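PDB 3S9J: member of DUF4221 family from Bacteroides vulgatus, which is of unknown function but folds as a six-bladed beta-propeller and carries bound sodium ions in the crystal. Local coordinates for residues 305-310 against 316-321; 271-274 against 279-282; 242-247 against 263-268; 330-335 against 355-360. All blocks are in the same frame, centred on the assembly; numbering follows the deposited sequence.

Interaction 1 of 4, residues 305-310 against 316-321; sequences SVIVLN and IGETKF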
# COMPACT_ATOMS: atom_id res chain seq x y z
N SER A 305 -15.07 5.50 0.70
CA SER A 305 -15.85 4.32 0.92
C SER A 305 -14.94 3.10 0.85
O SER A 305 -13.81 3.17 0.37
CB SER A 305 -16.97 4.20 -0.13
OG SER A 305 -16.45 3.97 -1.42
N VAL A 306 -15.48 1.98 1.31
CA VAL A 306 -14.85 0.68 1.15
C VAL A 306 -15.82 -0.28 0.52
O VAL A 306 -16.92 -0.53 1.05
CB VAL A 306 -14.36 0.12 2.49
CG1 VAL A 306 -13.74 -1.27 2.27
CG2 VAL A 306 -13.33 1.10 3.13
N ILE A 307 -15.44 -0.78 -0.65
CA ILE A 307 -16.17 -1.79 -1.39
C ILE A 307 -15.70 -3.17 -0.92
O ILE A 307 -14.50 -3.41 -0.83
CB ILE A 307 -15.88 -1.68 -2.91
CG1 ILE A 307 -16.21 -0.27 -3.42
CG2 ILE A 307 -16.59 -2.79 -3.66
CD1 ILE A 307 -15.45 0.17 -4.69
N VAL A 308 -16.64 -4.06 -0.62
CA VAL A 308 -16.33 -5.43 -0.23
C VAL A 308 -16.62 -6.36 -1.41
O VAL A 308 -17.71 -6.34 -1.96
CB VAL A 308 -17.15 -5.88 1.00
CG1 VAL A 308 -16.76 -7.31 1.40
CG2 VAL A 308 -16.93 -4.91 2.18
N LEU A 309 -15.64 -7.16 -1.82
CA LEU A 309 -15.82 -8.13 -2.88
C LEU A 309 -15.58 -9.52 -2.30
O LEU A 309 -14.71 -9.70 -1.44
CB LEU A 309 -14.84 -7.89 -4.03
CG LEU A 309 -14.90 -6.52 -4.71
CD1 LEU A 309 -13.87 -5.52 -4.12
CD2 LEU A 309 -14.74 -6.66 -6.24
N ASN A 310 -16.33 -10.51 -2.78
CA ASN A 310 -16.10 -11.87 -2.31
C ASN A 310 -14.94 -12.50 -3.09
O ASN A 310 -14.32 -11.83 -3.90
CB ASN A 310 -17.39 -12.72 -2.36
CG ASN A 310 -17.92 -12.94 -3.76
OD1 ASN A 310 -17.19 -12.80 -4.75
ND2 ASN A 310 -19.19 -13.31 -3.85
N ILE A 316 -20.19 -7.37 -3.00
CA ILE A 316 -21.23 -7.79 -2.07
C ILE A 316 -21.69 -6.66 -1.13
O ILE A 316 -22.68 -6.81 -0.41
CB ILE A 316 -20.86 -9.07 -1.28
CG1 ILE A 316 -19.52 -8.94 -0.52
CG2 ILE A 316 -20.84 -10.25 -2.21
CD1 ILE A 316 -19.32 -10.01 0.56
N GLY A 317 -20.98 -5.53 -1.14
CA GLY A 317 -21.41 -4.38 -0.39
C GLY A 317 -20.44 -3.23 -0.48
O GLY A 317 -19.32 -3.36 -1.03
N GLU A 318 -20.87 -2.09 0.04
CA GLU A 318 -20.04 -0.90 0.04
C GLU A 318 -20.49 0.02 1.14
O GLU A 318 -21.69 0.32 1.24
CB GLU A 318 -20.09 -0.19 -1.32
CG GLU A 318 -19.21 1.06 -1.39
CD GLU A 318 -19.16 1.74 -2.76
OE1 GLU A 318 -19.86 1.28 -3.70
OE2 GLU A 318 -18.41 2.74 -2.87
N THR A 319 -19.55 0.49 1.95
CA THR A 319 -19.88 1.35 3.07
C THR A 319 -19.15 2.68 2.93
O THR A 319 -17.96 2.71 2.64
CB THR A 319 -19.54 0.66 4.39
OG1 THR A 319 -20.44 -0.44 4.57
CG2 THR A 319 -19.64 1.63 5.56
N LYS A 320 -19.87 3.78 3.12
CA LYS A 320 -19.30 5.13 2.98
C LYS A 320 -18.85 5.61 4.36
O LYS A 320 -19.47 5.29 5.38
CB LYS A 320 -20.35 6.08 2.38
CG LYS A 320 -19.82 7.35 1.68
CD LYS A 320 -20.82 7.80 0.57
CE LYS A 320 -21.05 9.30 0.52
NZ LYS A 320 -19.79 10.08 0.34
N PHE A 321 -17.76 6.35 4.39
CA PHE A 321 -17.18 6.86 5.62
C PHE A 321 -17.05 8.37 5.55
O PHE A 321 -16.79 8.94 4.49
CB PHE A 321 -15.79 6.27 5.84
CG PHE A 321 -15.80 4.79 6.09
CD1 PHE A 321 -15.89 3.89 5.05
CD2 PHE A 321 -15.68 4.29 7.37
CE1 PHE A 321 -15.89 2.54 5.26
CE2 PHE A 321 -15.68 2.92 7.58
CZ PHE A 321 -15.79 2.06 6.52

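Interaction 2 of 4, residues 271-274 against 279-282; sequences MYDK and YYRF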
# COMPACT_ATOMS: atom_id res chain seq x y z
N MSE A 271 -7.08 -4.60 -0.87
CA MSE A 271 -6.58 -5.39 0.24
C MSE A 271 -7.29 -6.73 0.30
O MSE A 271 -8.51 -6.79 0.28
CB MSE A 271 -6.79 -4.65 1.57
CG MSE A 271 -6.18 -3.33 1.61
SE MSE A 271 -6.44 -2.54 3.38
CE MSE A 271 -6.00 -3.67 4.42
N TYR A 272 -6.50 -7.80 0.41
CA TYR A 272 -7.04 -9.13 0.61
C TYR A 272 -7.17 -9.42 2.09
O TYR A 272 -6.28 -9.11 2.86
CB TYR A 272 -6.12 -10.17 -0.04
CG TYR A 272 -6.59 -11.59 0.17
CD1 TYR A 272 -7.85 -11.97 -0.20
CD2 TYR A 272 -5.75 -12.54 0.72
CE1 TYR A 272 -8.30 -13.26 0.01
CE2 TYR A 272 -6.19 -13.86 0.93
CZ TYR A 272 -7.46 -14.21 0.57
OH TYR A 272 -7.94 -15.50 0.76
N ASP A 273 -8.31 -9.99 2.48
CA ASP A 273 -8.58 -10.42 3.84
C ASP A 273 -8.43 -11.95 3.87
O ASP A 273 -9.33 -12.68 3.39
CB ASP A 273 -10.01 -10.00 4.22
CG ASP A 273 -10.41 -10.37 5.64
OD1 ASP A 273 -9.87 -11.37 6.20
OD2 ASP A 273 -11.29 -9.64 6.19
N LYS A 274 -7.30 -12.42 4.41
CA LYS A 274 -6.95 -13.86 4.43
C LYS A 274 -7.82 -14.66 5.41
O LYS A 274 -7.90 -15.87 5.29
CB LYS A 274 -5.45 -14.07 4.76
CG LYS A 274 -5.00 -13.68 6.19
CD LYS A 274 -3.44 -13.54 6.34
CE LYS A 274 -3.03 -12.58 7.54
NZ LYS A 274 -1.55 -12.44 8.03
N TYR A 279 -12.14 -9.27 -0.36
CA TYR A 279 -11.28 -8.15 -0.71
C TYR A 279 -11.96 -6.85 -0.33
O TYR A 279 -13.18 -6.75 -0.38
CB TYR A 279 -10.97 -8.12 -2.20
CG TYR A 279 -10.29 -9.37 -2.71
CD1 TYR A 279 -11.04 -10.51 -3.04
CD2 TYR A 279 -8.90 -9.42 -2.85
CE1 TYR A 279 -10.40 -11.68 -3.49
CE2 TYR A 279 -8.26 -10.57 -3.31
CZ TYR A 279 -9.01 -11.69 -3.62
OH TYR A 279 -8.39 -12.83 -4.07
N TYR A 280 -11.15 -5.86 0.01
CA TYR A 280 -11.62 -4.50 0.29
C TYR A 280 -10.96 -3.55 -0.72
O TYR A 280 -9.73 -3.52 -0.83
CB TYR A 280 -11.25 -4.05 1.70
CG TYR A 280 -11.71 -5.00 2.78
CD1 TYR A 280 -13.05 -5.18 3.03
CD2 TYR A 280 -10.78 -5.70 3.56
CE1 TYR A 280 -13.49 -6.08 4.01
CE2 TYR A 280 -11.21 -6.59 4.55
CZ TYR A 280 -12.57 -6.76 4.78
OH TYR A 280 -13.01 -7.66 5.74
N ARG A 281 -11.77 -2.77 -1.43
CA ARG A 281 -11.23 -1.71 -2.26
C ARG A 281 -11.69 -0.36 -1.71
O ARG A 281 -12.89 -0.10 -1.54
CB ARG A 281 -11.66 -1.87 -3.72
CG ARG A 281 -10.84 -0.99 -4.64
CD ARG A 281 -11.26 -1.07 -6.10
NE ARG A 281 -10.22 -0.48 -6.94
CZ ARG A 281 -10.36 -0.09 -8.19
NH1 ARG A 281 -11.54 -0.20 -8.82
NH2 ARG A 281 -9.32 0.43 -8.82
N PHE A 282 -10.72 0.51 -1.45
CA PHE A 282 -11.02 1.84 -0.94
C PHE A 282 -11.26 2.79 -2.13
O PHE A 282 -10.56 2.71 -3.14
CB PHE A 282 -9.85 2.36 -0.09
CG PHE A 282 -9.75 1.73 1.29
CD1 PHE A 282 -9.53 0.37 1.45
CD2 PHE A 282 -9.86 2.51 2.42
CE1 PHE A 282 -9.44 -0.19 2.71
CE2 PHE A 282 -9.78 1.96 3.69
CZ PHE A 282 -9.55 0.59 3.84

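Interaction 3 of 4, residues 242-247 against 263-268; sequences KSMKPK and ENPRYW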
# COMPACT_ATOMS: atom_id res chain seq x y z
N LYS A 242 -18.88 8.18 -10.60
CA LYS A 242 -19.01 8.05 -12.04
C LYS A 242 -17.95 7.06 -12.52
O LYS A 242 -16.85 7.02 -11.95
CB LYS A 242 -18.75 9.44 -12.63
CG LYS A 242 -19.13 9.64 -14.04
CD LYS A 242 -18.69 11.04 -14.51
CE LYS A 242 -19.10 11.28 -15.96
NZ LYS A 242 -20.57 11.31 -16.05
N SER A 243 -18.26 6.28 -13.54
CA SER A 243 -17.27 5.38 -14.14
C SER A 243 -16.05 6.16 -14.60
O SER A 243 -16.18 7.29 -15.08
CB SER A 243 -17.89 4.58 -15.29
OG SER A 243 -16.89 3.87 -15.98
N MSE A 244 -14.85 5.59 -14.41
CA MSE A 244 -13.62 6.30 -14.77
C MSE A 244 -12.56 5.44 -15.44
O MSE A 244 -12.52 4.20 -15.30
CB MSE A 244 -13.01 6.96 -13.52
CG MSE A 244 -12.47 6.00 -12.50
SE MSE A 244 -11.56 6.88 -11.01
CE MSE A 244 -13.04 7.74 -10.25
N LYS A 245 -11.71 6.14 -16.19
CA LYS A 245 -10.43 5.62 -16.67
C LYS A 245 -9.35 6.64 -16.29
O LYS A 245 -9.66 7.80 -15.99
CB LYS A 245 -10.44 5.39 -18.20
CG LYS A 245 -11.58 4.48 -18.68
CD LYS A 245 -11.12 3.35 -19.64
CE LYS A 245 -10.63 3.84 -21.00
NZ LYS A 245 -10.39 2.69 -21.95
N PRO A 246 -8.08 6.21 -16.25
CA PRO A 246 -7.10 7.11 -15.72
C PRO A 246 -6.89 8.36 -16.56
O PRO A 246 -7.17 8.38 -17.77
CB PRO A 246 -5.80 6.26 -15.68
CG PRO A 246 -6.28 4.86 -15.67
CD PRO A 246 -7.49 4.89 -16.53
N LYS A 247 -6.48 9.40 -15.88
CA LYS A 247 -6.19 10.68 -16.50
C LYS A 247 -4.80 11.04 -16.01
O LYS A 247 -4.61 11.36 -14.84
CB LYS A 247 -7.20 11.76 -16.09
CG LYS A 247 -7.51 12.77 -17.21
CD LYS A 247 -6.49 13.89 -17.35
CE LYS A 247 -6.96 15.20 -16.71
NZ LYS A 247 -6.19 15.59 -15.48
N GLU A 263 -7.31 15.77 -5.29
CA GLU A 263 -8.70 16.12 -4.93
C GLU A 263 -9.78 15.30 -5.68
O GLU A 263 -10.84 15.01 -5.12
CB GLU A 263 -8.95 17.64 -5.14
CG GLU A 263 -9.11 18.07 -6.61
CD GLU A 263 -9.06 19.57 -6.89
OE1 GLU A 263 -9.04 20.43 -5.95
OE2 GLU A 263 -9.11 19.93 -8.10
N ASN A 264 -9.49 14.92 -6.92
CA ASN A 264 -10.47 14.19 -7.75
C ASN A 264 -10.77 12.81 -7.17
O ASN A 264 -9.94 12.21 -6.43
CB ASN A 264 -9.96 14.08 -9.17
CG ASN A 264 -10.18 15.38 -9.98
OD1 ASN A 264 -10.95 16.23 -9.60
ND2 ASN A 264 -9.49 15.50 -11.11
N PRO A 265 -11.96 12.26 -7.48
CA PRO A 265 -12.23 10.90 -7.04
C PRO A 265 -11.27 9.89 -7.66
O PRO A 265 -10.81 10.08 -8.78
CB PRO A 265 -13.68 10.65 -7.52
CG PRO A 265 -13.85 11.57 -8.67
CD PRO A 265 -13.05 12.80 -8.32
N ARG A 266 -10.94 8.84 -6.91
CA ARG A 266 -10.09 7.77 -7.41
C ARG A 266 -10.14 6.63 -6.44
O ARG A 266 -10.60 6.79 -5.30
CB ARG A 266 -8.63 8.21 -7.56
CG ARG A 266 -7.96 8.66 -6.29
CD ARG A 266 -6.47 8.93 -6.54
NE ARG A 266 -5.84 9.69 -5.46
CZ ARG A 266 -4.61 10.22 -5.52
NH1 ARG A 266 -3.85 10.07 -6.60
NH2 ARG A 266 -4.14 10.92 -4.50
N TYR A 267 -9.67 5.48 -6.90
CA TYR A 267 -9.55 4.34 -6.02
C TYR A 267 -8.20 4.43 -5.29
O TYR A 267 -7.29 5.17 -5.70
CB TYR A 267 -9.73 3.01 -6.79
CG TYR A 267 -11.14 3.01 -7.35
CD1 TYR A 267 -12.20 2.65 -6.54
CD2 TYR A 267 -11.41 3.53 -8.60
CE1 TYR A 267 -13.51 2.74 -6.98
CE2 TYR A 267 -12.74 3.61 -9.06
CZ TYR A 267 -13.77 3.22 -8.24
OH TYR A 267 -15.08 3.32 -8.68
N TRP A 268 -8.10 3.68 -4.19
CA TRP A 268 -6.85 3.64 -3.42
C TRP A 268 -6.51 2.17 -3.12
O TRP A 268 -6.35 1.42 -4.08
CB TRP A 268 -6.89 4.57 -2.19
CG TRP A 268 -5.52 4.97 -1.70
CD1 TRP A 268 -4.95 4.64 -0.51
CD2 TRP A 268 -4.57 5.75 -2.40
NE1 TRP A 268 -3.70 5.18 -0.42
CE2 TRP A 268 -3.43 5.86 -1.58
CE3 TRP A 268 -4.55 6.36 -3.66
CZ2 TRP A 268 -2.31 6.57 -1.95
CZ3 TRP A 268 -3.41 7.07 -4.03
CH2 TRP A 268 -2.30 7.16 -3.18
O HOH W 1 -15.50 4.66 -10.89

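Interaction 4 of 4, residues 330-335 against 355-360; sequences MSFVGR and LVFTCF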
# COMPACT_ATOMS: atom_id res chain seq x y z
N MSE A 330 -3.45 4.29 6.90
CA MSE A 330 -2.99 3.30 7.88
C MSE A 330 -4.13 2.33 8.18
O MSE A 330 -4.93 2.52 9.11
CB MSE A 330 -2.50 3.97 9.15
CG MSE A 330 -1.09 4.54 9.04
SE MSE A 330 -0.30 4.94 10.77
CE MSE A 330 -1.48 6.41 11.30
N SER A 331 -4.26 1.33 7.32
CA SER A 331 -5.29 0.30 7.43
C SER A 331 -4.61 -1.07 7.36
O SER A 331 -3.56 -1.20 6.72
CB SER A 331 -6.34 0.44 6.31
OG SER A 331 -7.09 1.62 6.49
N PHE A 332 -5.19 -2.06 8.03
CA PHE A 332 -4.72 -3.44 7.93
C PHE A 332 -5.83 -4.41 8.25
O PHE A 332 -6.82 -4.08 8.92
CB PHE A 332 -3.54 -3.69 8.86
CG PHE A 332 -3.88 -3.75 10.34
CD1 PHE A 332 -3.84 -2.59 11.12
CD2 PHE A 332 -4.18 -4.96 10.97
CE1 PHE A 332 -4.12 -2.62 12.47
CE2 PHE A 332 -4.48 -5.00 12.35
CZ PHE A 332 -4.44 -3.83 13.10
N VAL A 333 -5.69 -5.63 7.74
CA VAL A 333 -6.64 -6.69 8.08
C VAL A 333 -6.03 -7.53 9.19
O VAL A 333 -4.91 -8.02 9.06
CB VAL A 333 -6.94 -7.59 6.89
CG1 VAL A 333 -7.91 -8.77 7.31
CG2 VAL A 333 -7.53 -6.77 5.72
N GLY A 334 -6.77 -7.66 10.30
CA GLY A 334 -6.42 -8.52 11.41
C GLY A 334 -7.36 -9.70 11.51
O GLY A 334 -8.31 -9.81 10.74
N ARG A 335 -7.11 -10.57 12.48
CA ARG A 335 -8.02 -11.71 12.72
C ARG A 335 -9.48 -11.31 12.83
O ARG A 335 -10.35 -12.00 12.29
CB ARG A 335 -7.60 -12.47 13.97
CG ARG A 335 -6.28 -13.20 13.85
CD ARG A 335 -5.86 -13.72 15.23
NE ARG A 335 -4.64 -14.51 15.16
CZ ARG A 335 -4.13 -15.21 16.17
NH1 ARG A 335 -4.70 -15.24 17.36
NH2 ARG A 335 -3.03 -15.91 15.97
N LEU A 355 -1.79 5.64 18.98
CA LEU A 355 -2.12 5.05 17.67
C LEU A 355 -3.41 4.26 17.81
O LEU A 355 -3.50 3.30 18.56
CB LEU A 355 -1.01 4.18 17.13
CG LEU A 355 -1.26 3.43 15.84
CD1 LEU A 355 -1.49 4.39 14.64
CD2 LEU A 355 -0.03 2.50 15.58
N VAL A 356 -4.46 4.71 17.12
CA VAL A 356 -5.82 4.21 17.33
C VAL A 356 -6.36 3.64 16.03
O VAL A 356 -6.20 4.27 14.97
CB VAL A 356 -6.79 5.32 17.81
CG1 VAL A 356 -8.23 4.80 17.95
CG2 VAL A 356 -6.31 5.92 19.13
N PHE A 357 -6.99 2.48 16.13
CA PHE A 357 -7.68 1.83 15.01
C PHE A 357 -9.07 1.42 15.41
O PHE A 357 -9.29 0.99 16.54
CB PHE A 357 -6.94 0.56 14.55
CG PHE A 357 -5.57 0.77 14.04
CD1 PHE A 357 -5.35 1.03 12.68
CD2 PHE A 357 -4.48 0.66 14.87
CE1 PHE A 357 -4.09 1.19 12.19
CE2 PHE A 357 -3.20 0.80 14.39
CZ PHE A 357 -2.98 1.09 13.06
N THR A 358 -10.02 1.51 14.47
CA THR A 358 -11.32 0.92 14.66
C THR A 358 -11.43 -0.34 13.80
O THR A 358 -11.03 -0.33 12.63
CB THR A 358 -12.43 1.92 14.31
OG1 THR A 358 -12.37 3.00 15.24
CG2 THR A 358 -13.80 1.24 14.38
N CYS A 359 -11.95 -1.41 14.39
CA CYS A 359 -12.17 -2.66 13.69
C CYS A 359 -13.56 -2.67 13.08
O CYS A 359 -14.54 -2.43 13.78
CB CYS A 359 -12.07 -3.83 14.68
SG CYS A 359 -12.24 -5.44 13.90
N PHE A 360 -13.62 -2.92 11.78
CA PHE A 360 -14.87 -3.04 11.05
C PHE A 360 -15.15 -4.47 10.67
O PHE A 360 -14.33 -5.11 10.03
CB PHE A 360 -14.85 -2.16 9.80
CG PHE A 360 -14.86 -0.71 10.13
CD1 PHE A 360 -16.06 -0.04 10.30
CD2 PHE A 360 -13.67 -0.04 10.37
CE1 PHE A 360 -16.08 1.30 10.67
CE2 PHE A 360 -13.66 1.28 10.74
CZ PHE A 360 -14.88 1.97 10.90

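Interaction 1 of 4, residues 305-310 against 316-321
Ser305 and Glu318 meet through a hydrogen bond: Ser305 OG donates to Glu318 OE2 at 2.7 Å, on the lone pair turned away from the other carboxylate oxygen. The carboxylate gets there because CG of Glu318 stands anti to the backbone N (chi1 -179°) and the chain runs on extended, side by side with Ile307, whose CG1 lies 3.6 Å from Glu318 CD. The same carboxylate is gripped from beyond the hairpin, OE2 by Ser238 OG and OE1 by a salt bridge to Arg239, so its rotation is well fixed. Replacing Glu318 by an alanine is likely to leave Ser305 OG and the Arg239 guanidinium without this partner and to uncover one side of Ile307. On the other face, Val306 CG2 reaches CE1 of the Phe321 ring at 3.6 Å, and Val308 CG1 crosses Ile316 CG1 at 3.7 Å. The backbone positions these groups: Val306 and Thr319 exchange two hydrogen bonds, and Val308 N bonds Gly317 O at 2.8 Å. Val308 O takes Ile316 N at 2.9 Å and, weakly, Gly317 N. Two residues thus face one, a classic beta bulge in the hairpin of the third and fourth strands of a propeller blade.

Interaction 2 of 4, residues 271-274 against 279-282
Tyr280 and Asp273 are joined at their polar ends, Tyr280 OH donating to Asp273 OD2 at 2.7 Å on the lone pair that points away from OD1. Asp273 turns CG to the side opposite its amide nitrogen (chi1 -179°), which carries the carboxylate to the edge of the Tyr280 ring, its plane turned 46° from the ring, while Asp273 CB packs 3.6 Å from Tyr280 CE2. This is the close-packed, buried side: Met271, present as selenomethionine, brings SE to within 3.9 Å of Phe282 CE1, an oblique Met-aromatic contact, and Val333 and Leu338 of the neighbouring four-stranded sheet pack against the same face. Two backbone bonds between Met271 and Tyr280 hold the strands in register, the one from Tyr280 N to Met271 O measuring 2.8 Å.

The face carrying Tyr272 and Tyr279 is the more solvent-facing, Tyr272 being partly exposed, although the two rings still touch closely. Tyr272 CD1 sits 3.4 Å above one face of the Tyr279 ring, toward the rim, with the planes 41° apart; the hydroxyls find other partners, Tyr272 OH in Asn277 and Tyr279 OH in Asn206. A phenylalanine in place of Tyr280 would probably leave Asp273 OD2 without its hydroxyl donor. Because OD2 also forms a salt bridge with Arg276, the buried carboxylate is likely to remain ionised, its charge shared between a phenol donor and a guanidinium.

Interaction 3 of 4, residues 242-247 against 263-268
A loop between propeller blades, residues 242-247, lies against the start of a blade's first strand, which enters at Arg266 just after the short helix 255-263. One side chain makes nearly all of the direct contact: Met244, a selenomethionine. Its CG lies between the backbone N and the carbonyl carbon (chi1 68°), and a bend at the last torsion turns the methyl back onto the strand entrance, where CE rests 3.6 Å from Pro265 O and 4.0 Å from Pro265 CB. The selenium lies beside Tyr267, 4.0 Å from CE2; seen from the ring centre it stands well off the normal, so this Met-aromatic contact is oblique. The same atom also brushes Arg266 CA.

The polar link is made by a water in the plane of the Tyr267 ring, at its edge. It donates to Lys242 O at 2.9 Å and accepts from Tyr267 OH at 2.6 Å. That hydroxyl also takes a hydrogen bond from Ser238 N, and the Tyr267 ring has a cation-pi partner in Arg281. On the loop side, Asp220 receives bonds from Met244 N and Ser243 OG. Apolar packing of the Met244 side chain and one bridging water therefore join loop to strand, and direct polar bonding between them plays no part.

Interaction 4 of 4, residues 330-335 against 355-360
Phe332 and Phe357 meet edge to face, a T-shaped pair with ring planes at 81° and centroids 5.0 Å apart. Phe332 supplies the edge: its CE1 stands 3.7 Å above the Phe357 plane, over the ring centre, nearly equidistant from all six carbons. Different first torsions bring the two rings together. Phe332 folds its ring over its own backbone (chi1 72°), swinging it across toward 355-360, whereas Phe357 has CG anti to its carbonyl carbon (chi1 -62°) and raises its ring from the other strand to receive the edge.

The rim of Phe357 is used as well. Met330 O lies near the plane of that ring, 3.5 Å from CE1, so the electropositive edge of the phenyl group faces a carbonyl oxygen while its face receives the CE1 edge of Phe332. Farther along, Met330, a selenomethionine, bends at its last torsion and crosses Leu355, with CE 3.9 Å from Leu355 CD1.

Strand 337-341 runs between the two segments and pairs with both, so they do not pair directly and meet mainly through side chains. Tyr339 of that strand stacks on Phe332, and Met31 of the next blade packs on Met330, Phe332 and Phe357. The arrangement is the apolar layer between adjacent blades of a beta-propeller, here on the blade that strand 8-19 completes by joining the N-terminal to the C-terminal part of the chain.

In the fold
Along the chain the contacts come in series: interaction 3, then 2, 1 and 4. The first three all reach the four-stranded sheet of 266-273, 278-284, 304-309 and 315-321. Interactions 2 and 3 share strand 266-273, while interactions 1 and 2, with centres about 10 Å apart, are joined by probable backbone bonds between 278-284 and 304-309. Interaction 4 belongs to the next blade, closed by strand 8-19, yet its centre lies about 12 Å from that of interaction 2, and Val333 packs on Met271 and Asp273. Phe321 similarly meets Phe360. Interactions 3 and 4, about 25 Å apart between centres, do not touch. Together they trace one blade and its junction with the ring-closing blade.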